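Hypothetical protein PH0156 (Pyrococcus horikoshii, PDB 2P62) is of unknown function but belongs to a family related to Toprim domains, which in other proteins often serve enzymes that act on nucleic acids. Local coordinates at residues Q69-P72 with K73-S77; N102-F105 with E106-S110; V230-L233 with P234-E237. All coordinates share one frame; numbering follows the deposited sequence.

How the interactions relate
All three interactions are local, each lying in the first turns of a helix where backbone i to i+4 bonds begin. Interactions 1 and 2 sit on the same side of the chain's centre, their nearest atoms about 4 Å apart, on helices 71-84 and 104-109; F111 receives P72 of the first and W107 of the second. Interaction 3 is more central, its centre about 11 Å from that of the chain, and joins helices 220-229 and 233-239. Its buried side is built of leucines. Interaction 2 is mostly surface, with a capping aspartate and an apolar inner face, whereas interaction 1, partly buried, sets two basic chains beside each other, with I71, V74 and L75 buried.

Interaction 1: Q69-P72 with K73-S77; sequences QRIP and KVLKS
K73, in the first turn of helix 71-84, lies alongside R70, which stands just before it; the two basic chains run in one direction. Its CB begins close to the backbone, 3.1 Å from the O of R70. Its chi1 of -175° sends CG away from the backbone N, and bends at the later torsions lay CD and CE along R70. K73 CD passes 4.0 Å from both CG and NE of R70. Next, K73 CE lies off-centre over one face of the guanidinium and comes within 3.2 Å of R70 NH2. At the tip, K73 NZ stays 4.0 Å from R70 NH2, so the methylene carbon, not the ammonium, meets the flat group. A long, flexible lysine suits this place, because its apolar length can lie against the arginine while its charge ends beyond. R70 itself is extended from CG to NE; its polar end makes weak hydrogen bonds to the backbone oxygens of G43 and F44, and a long, weak ion pair with E66 would offset some of the shared positive charge.

Along the backbone, the helix starts with the bond from V74 N to R70 O (2.8 Å), followed by L75 N to I71 O and K76 N to P72 O. P72 fits here because a first-turn residue needs no N-H for the helical pattern. One turn on, K73 O accepts from both S77 OG (2.9 Å) and S77 N, which arrive from opposite faces of its plane, while K76 forms a salt bridge with D80. The buried I71 and L75 meet loosely, CG2 of I71 4.4 Å from CD1 of L75.

In the fold, helix 71-84 lies in the beta-alpha-beta crossover between parallel strands 58-63 and 89-97, with strand 2-7 between them; V74 packs on F44 and E66, P72 on F111.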
loop_
_atom_site.group_PDB
_atom_site.type_symbol
_atom_site.label_atom_id
_atom_site.label_comp_id
_atom_site.label_asym_id
_atom_site.label_seq_id
_atom_site.Cartn_x
_atom_site.Cartn_y
_atom_site.Cartn_z
ATOM N N GLN A 69 -4.889 -19.858 7.699
ATOM C CA GLN A 69 -4.703 -20.948 8.648
ATOM C C GLN A 69 -4.708 -20.500 10.109
ATOM O O GLN A 69 -4.672 -21.329 11.024
ATOM C CB GLN A 69 -3.390 -21.662 8.333
ATOM C CG GLN A 69 -3.152 -22.923 9.130
ATOM C CD GLN A 69 -1.879 -23.624 8.715
ATOM O OE1 GLN A 69 -1.724 -24.010 7.555
ATOM N NE2 GLN A 69 -0.956 -23.790 9.658
ATOM N N ARG A 70 -4.757 -19.189 10.328
ATOM C CA ARG A 70 -4.752 -18.653 11.682
ATOM C C ARG A 70 -6.144 -18.232 12.158
ATOM O O ARG A 70 -6.367 -18.088 13.361
ATOM C CB ARG A 70 -3.794 -17.462 11.776
ATOM C CG ARG A 70 -3.096 -17.355 13.128
ATOM C CD ARG A 70 -2.564 -15.959 13.405
ATOM N NE ARG A 70 -1.882 -15.889 14.696
ATOM C CZ ARG A 70 -0.676 -16.397 14.938
ATOM N NH1 ARG A 70 -0.004 -17.014 13.972
ATOM N NH2 ARG A 70 -0.140 -16.291 16.147
ATOM N N ILE A 71 -7.072 -18.035 11.220
ATOM C CA ILE A 71 -8.444 -17.641 11.549
ATOM C C ILE A 71 -9.051 -18.576 12.605
ATOM O O ILE A 71 -9.605 -18.119 13.608
ATOM C CB ILE A 71 -9.366 -17.663 10.295
ATOM C CG1 ILE A 71 -8.843 -16.702 9.223
ATOM C CG2 ILE A 71 -10.796 -17.316 10.690
ATOM C CD1 ILE A 71 -8.764 -15.255 9.648
ATOM N N PRO A 72 -8.966 -19.900 12.389
ATOM C CA PRO A 72 -9.527 -20.832 13.372
ATOM C C PRO A 72 -8.782 -20.740 14.702
ATOM O O PRO A 72 -9.358 -20.923 15.778
ATOM C CB PRO A 72 -9.348 -22.191 12.699
ATOM C CG PRO A 72 -8.101 -21.995 11.886
ATOM C CD PRO A 72 -8.341 -20.633 11.274
ATOM N N LYS A 73 -7.491 -20.455 14.610
ATOM C CA LYS A 73 -6.651 -20.323 15.790
ATOM C C LYS A 73 -7.143 -19.115 16.591
ATOM O O LYS A 73 -7.227 -19.155 17.820
ATOM C CB LYS A 73 -5.190 -20.157 15.346
ATOM C CG LYS A 73 -4.141 -20.126 16.458
ATOM C CD LYS A 73 -3.776 -18.693 16.859
ATOM C CE LYS A 73 -2.261 -18.522 17.070
ATOM N NZ LYS A 73 -1.668 -19.472 18.071
ATOM N N VAL A 74 -7.495 -18.048 15.884
ATOM C CA VAL A 74 -7.992 -16.842 16.532
ATOM C C VAL A 74 -9.361 -17.062 17.166
ATOM O O VAL A 74 -9.621 -16.586 18.267
ATOM C CB VAL A 74 -8.102 -15.687 15.532
ATOM C CG1 VAL A 74 -8.780 -14.486 16.189
ATOM C CG2 VAL A 74 -6.723 -15.319 15.038
ATOM N N LEU A 75 -10.226 -17.783 16.459
ATOM C CA LEU A 75 -11.571 -18.066 16.939
ATOM C C LEU A 75 -11.555 -18.921 18.189
ATOM O O LEU A 75 -12.321 -18.691 19.125
ATOM C CB LEU A 75 -12.388 -18.784 15.858
ATOM C CG LEU A 75 -13.149 -17.909 14.864
ATOM C CD1 LEU A 75 -13.697 -18.746 13.707
ATOM C CD2 LEU A 75 -14.280 -17.220 15.607
ATOM N N LYS A 76 -10.679 -19.917 18.193
ATOM C CA LYS A 76 -10.580 -20.820 19.327
ATOM C C LYS A 76 -10.181 -20.035 20.576
ATOM O O LYS A 76 -10.829 -20.136 21.616
ATOM C CB LYS A 76 -9.559 -21.916 19.024
ATOM C CG LYS A 76 -9.618 -23.071 19.985
ATOM C CD LYS A 76 -8.582 -24.128 19.636
ATOM C CE LYS A 76 -8.781 -25.382 20.490
ATOM N NZ LYS A 76 -8.848 -25.048 21.947
ATOM N N SER A 77 -9.128 -19.235 20.455
ATOM C CA SER A 77 -8.664 -18.427 21.566
ATOM C C SER A 77 -9.782 -17.547 22.100
ATOM O O SER A 77 -10.160 -17.660 23.264
ATOM C CB SER A 77 -7.503 -17.532 21.137
ATOM O OG SER A 77 -6.480 -18.269 20.507
#

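Interaction 2: N102-F105 with E106-S110; sequences NDVF and EWVLS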
loop_
_atom_site.group_PDB
_atom_site.type_symbol
_atom_site.label_atom_id
_atom_site.label_comp_id
_atom_site.label_asym_id
_atom_site.label_seq_id
_atom_site.Cartn_x
_atom_site.Cartn_y
_atom_site.Cartn_z
ATOM N N ASN A 102 -15.226 -22.163 -0.575
ATOM C CA ASN A 102 -16.633 -22.505 -0.642
ATOM C C ASN A 102 -17.463 -21.455 0.078
ATOM O O ASN A 102 -16.980 -20.356 0.342
ATOM C CB ASN A 102 -16.862 -23.885 -0.035
ATOM C CG ASN A 102 -16.354 -25.003 -0.934
ATOM O OD1 ASN A 102 -16.837 -25.191 -2.069
ATOM N ND2 ASN A 102 -15.371 -25.754 -0.434
ATOM N N ASP A 103 -18.710 -21.789 0.387
ATOM C CA ASP A 103 -19.601 -20.857 1.059
ATOM C C ASP A 103 -18.992 -20.421 2.395
ATOM O O ASP A 103 -18.534 -21.244 3.189
ATOM C CB ASP A 103 -20.975 -21.514 1.240
ATOM C CG ASP A 103 -22.013 -20.561 1.779
ATOM O OD1 ASP A 103 -21.919 -20.204 2.969
ATOM O OD2 ASP A 103 -22.923 -20.157 1.020
ATOM N N VAL A 104 -18.974 -19.119 2.634
ATOM C CA VAL A 104 -18.389 -18.598 3.861
ATOM C C VAL A 104 -19.000 -19.207 5.129
ATOM O O VAL A 104 -18.300 -19.402 6.128
ATOM C CB VAL A 104 -18.495 -17.055 3.901
ATOM C CG1 VAL A 104 -19.953 -16.628 3.940
ATOM C CG2 VAL A 104 -17.717 -16.505 5.080
ATOM N N PHE A 105 -20.292 -19.519 5.093
ATOM C CA PHE A 105 -20.935 -20.118 6.259
ATOM C C PHE A 105 -20.285 -21.465 6.595
ATOM O O PHE A 105 -19.927 -21.724 7.746
ATOM C CB PHE A 105 -22.440 -20.298 6.023
ATOM C CG PHE A 105 -23.187 -20.750 7.246
ATOM C CD1 PHE A 105 -23.244 -22.105 7.586
ATOM C CD2 PHE A 105 -23.783 -19.820 8.094
ATOM C CE1 PHE A 105 -23.883 -22.529 8.757
ATOM C CE2 PHE A 105 -24.425 -20.232 9.268
ATOM C CZ PHE A 105 -24.473 -21.595 9.600
ATOM N N GLU A 106 -20.131 -22.323 5.592
ATOM C CA GLU A 106 -19.491 -23.619 5.807
ATOM C C GLU A 106 -18.022 -23.417 6.237
ATOM O O GLU A 106 -17.522 -24.110 7.125
ATOM C CB GLU A 106 -19.560 -24.460 4.525
ATOM C CG GLU A 106 -20.960 -24.962 4.174
ATOM C CD GLU A 106 -21.040 -25.557 2.768
ATOM O OE1 GLU A 106 -20.120 -26.332 2.403
ATOM O OE2 GLU A 106 -22.017 -25.263 2.032
ATOM N N TRP A 107 -17.344 -22.453 5.616
ATOM C CA TRP A 107 -15.950 -22.168 5.940
ATOM C C TRP A 107 -15.790 -21.884 7.442
ATOM O O TRP A 107 -14.970 -22.502 8.132
ATOM C CB TRP A 107 -15.470 -20.985 5.091
ATOM C CG TRP A 107 -14.027 -20.613 5.275
ATOM C CD1 TRP A 107 -12.943 -21.441 5.193
ATOM C CD2 TRP A 107 -13.515 -19.309 5.586
ATOM N NE1 TRP A 107 -11.787 -20.730 5.440
ATOM C CE2 TRP A 107 -12.109 -19.422 5.684
ATOM C CE3 TRP A 107 -14.109 -18.055 5.790
ATOM C CZ2 TRP A 107 -11.286 -18.330 5.983
ATOM C CZ3 TRP A 107 -13.289 -16.963 6.088
ATOM C CH2 TRP A 107 -11.891 -17.111 6.180
ATOM N N VAL A 108 -16.594 -20.967 7.962
ATOM C CA VAL A 108 -16.524 -20.637 9.375
ATOM C C VAL A 108 -16.928 -21.832 10.242
ATOM O O VAL A 108 -16.242 -22.176 11.202
ATOM C CB VAL A 108 -17.433 -19.434 9.688
ATOM C CG1 VAL A 108 -17.445 -19.146 11.194
ATOM C CG2 VAL A 108 -16.939 -18.223 8.918
ATOM N N LEU A 109 -18.043 -22.461 9.887
ATOM C CA LEU A 109 -18.547 -23.610 10.628
ATOM C C LEU A 109 -17.486 -24.703 10.811
ATOM O O LEU A 109 -17.417 -25.351 11.865
ATOM C CB LEU A 109 -19.774 -24.189 9.918
ATOM C CG LEU A 109 -20.545 -25.217 10.749
ATOM C CD1 LEU A 109 -21.191 -24.520 11.947
ATOM C CD2 LEU A 109 -21.594 -25.888 9.898
ATOM N N SER A 110 -16.667 -24.910 9.780
ATOM C CA SER A 110 -15.606 -25.918 9.815
ATOM C C SER A 110 -14.517 -25.588 10.843
ATOM O O SER A 110 -13.663 -26.424 11.128
ATOM C CB SER A 110 -14.951 -26.062 8.434
ATOM O OG SER A 110 -14.016 -25.004 8.198
#
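E106 reaches back toward D103, the N-cap residue of helix 104-109. Its CB lies near the O of D103, and its extended chain brings OE2 to 4.0 Å from D103 CB. D103 suits the cap: a chi1 of -173° swings its carboxylate away from its own N, and OD1 accepts from F105 N (2.8 Å), met on the anti side of the carboxylate.

W107 follows, its N bonded to D103 O (3.0 Å). At the indole edge, close to the ring plane, its CE3 meets CG2 of V104 at 4.0 Å. The indole also has partners outside: R96 and K68 in cation-pi contacts, F111 edge-to-face.

V108 is buried, and its N donates to V104 O in a nearly straight bond (171°). The CG2 methyls of the two valines lie 4.3 Å apart. V108 packs on I131 and P133 of strand 129-136 and V94 of strand 89-97, and V104 also on P133; short branched chains suit this helix-to-sheet face.

L109 N closes the next bond on F105 O. Its CD2 comes obliquely to F105 CE1 at 4.2 Å, and both side chains also touch I124 of strand 123-126. Last comes S110, whose OG donates to W107 O (2.7 Å) while its N reaches E106 O.

The chemistry thus divides between one face, where valines and aromatic carbon lie on the sheet, and the helix start, where D103 and E106 would probably interact favourably with the helix dipole, though their mutual repulsion would probably offset part of that gain.

Interaction 3: V230-L233 with P234-E237; sequences VNLL and PLLE
A positive phi at N231 (61°), together with a chi1 of -145°, brings its amide up to the ring of P234. The two side chains cross at about a right angle, and CG of P234 lies 4.0 Å from both OD1 and ND2 of N231. Asparagine tolerates such left-handed backbone angles better than most residues. It closes helix 220-229 in a Schellman motif, with two bonds back into the last turn, and its backbone O accepts a hydrogen bond from the hydroxyl of Y134.

Helix 233-239 starts almost at once. L236 N bonds to L232 O (3.0 Å), which also takes a weak bond from L235 N, and E237 N bonds to L233 O (2.8 Å, 166°). P234, second residue of the helix, needs no donor. L232 and L235 run abreast, their CD2 methyls 4.0 Å apart; CD1 of L236 approaches CB of L232 at 4.3 Å. On helix 11-23, L232 packs on F16, L235 on F17 and L236 on L20, while the exposed E237 crosses L233 obliquely, its OE2 4.1 Å from L233 CG.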
loop_
_atom_site.group_PDB
_atom_site.type_symbol
_atom_site.label_atom_id
_atom_site.label_comp_id
_atom_site.label_asym_id
_atom_site.label_seq_id
_atom_site.Cartn_x
_atom_site.Cartn_y
_atom_site.Cartn_z
ATOM N N VAL A 230 -26.482 -3.465 -2.508
ATOM C CA VAL A 230 -25.474 -4.522 -2.439
ATOM C C VAL A 230 -25.685 -5.344 -1.175
ATOM O O VAL A 230 -24.988 -6.326 -0.923
ATOM C CB VAL A 230 -24.048 -3.938 -2.427
ATOM C CG1 VAL A 230 -23.029 -5.057 -2.370
ATOM C CG2 VAL A 230 -23.820 -3.104 -3.670
ATOM N N ASN A 231 -26.669 -4.928 -0.390
ATOM C CA ASN A 231 -27.019 -5.581 0.863
ATOM C C ASN A 231 -25.875 -5.572 1.880
ATOM O O ASN A 231 -25.445 -6.619 2.361
ATOM C CB ASN A 231 -27.492 -7.018 0.608
ATOM C CG ASN A 231 -28.599 -7.445 1.572
ATOM O OD1 ASN A 231 -29.639 -6.777 1.687
ATOM N ND2 ASN A 231 -28.380 -8.558 2.271
ATOM N N LEU A 232 -25.387 -4.371 2.190
ATOM C CA LEU A 232 -24.324 -4.178 3.171
ATOM C C LEU A 232 -24.905 -3.488 4.399
ATOM O O LEU A 232 -24.342 -3.549 5.486
ATOM C CB LEU A 232 -23.190 -3.316 2.597
ATOM C CG LEU A 232 -22.013 -4.047 1.951
ATOM C CD1 LEU A 232 -21.058 -3.039 1.352
ATOM C CD2 LEU A 232 -21.296 -4.909 3.000
ATOM N N LEU A 233 -26.050 -2.846 4.227
ATOM C CA LEU A 233 -26.685 -2.130 5.329
ATOM C C LEU A 233 -27.002 -2.992 6.552
ATOM O O LEU A 233 -26.639 -2.647 7.677
ATOM C CB LEU A 233 -27.950 -1.441 4.823
ATOM C CG LEU A 233 -28.046 0.066 5.061
ATOM C CD1 LEU A 233 -26.694 0.748 4.837
ATOM C CD2 LEU A 233 -29.106 0.631 4.131
ATOM N N PRO A 234 -27.691 -4.122 6.352
ATOM C CA PRO A 234 -28.021 -4.986 7.490
ATOM C C PRO A 234 -26.800 -5.482 8.267
ATOM O O PRO A 234 -26.869 -5.673 9.477
ATOM C CB PRO A 234 -28.849 -6.110 6.850
ATOM C CG PRO A 234 -28.419 -6.093 5.409
ATOM C CD PRO A 234 -28.278 -4.635 5.107
ATOM N N LEU A 235 -25.685 -5.677 7.573
ATOM C CA LEU A 235 -24.450 -6.126 8.221
ATOM C C LEU A 235 -23.855 -4.980 9.057
ATOM O O LEU A 235 -23.450 -5.164 10.209
ATOM C CB LEU A 235 -23.420 -6.559 7.169
ATOM C CG LEU A 235 -22.000 -6.810 7.703
ATOM C CD1 LEU A 235 -21.960 -8.154 8.434
ATOM C CD2 LEU A 235 -20.997 -6.804 6.562
ATOM N N LEU A 236 -23.789 -3.798 8.454
ATOM C CA LEU A 236 -23.251 -2.632 9.131
ATOM C C LEU A 236 -24.100 -2.277 10.337
ATOM O O LEU A 236 -23.577 -1.991 11.416
ATOM C CB LEU A 236 -23.200 -1.441 8.168
ATOM C CG LEU A 236 -22.170 -1.589 7.040
ATOM C CD1 LEU A 236 -22.464 -0.631 5.892
ATOM C CD2 LEU A 236 -20.790 -1.351 7.628
ATOM N N GLU A 237 -25.415 -2.307 10.159
ATOM C CA GLU A 237 -26.319 -1.958 11.246
ATOM C C GLU A 237 -26.247 -2.958 12.396
ATOM O O GLU A 237 -26.628 -2.642 13.516
ATOM C CB GLU A 237 -27.752 -1.819 10.715
ATOM C CG GLU A 237 -27.863 -0.793 9.589
ATOM C CD GLU A 237 -29.287 -0.564 9.119
ATOM O OE1 GLU A 237 -30.068 -1.541 9.069
ATOM O OE2 GLU A 237 -29.622 0.592 8.783
#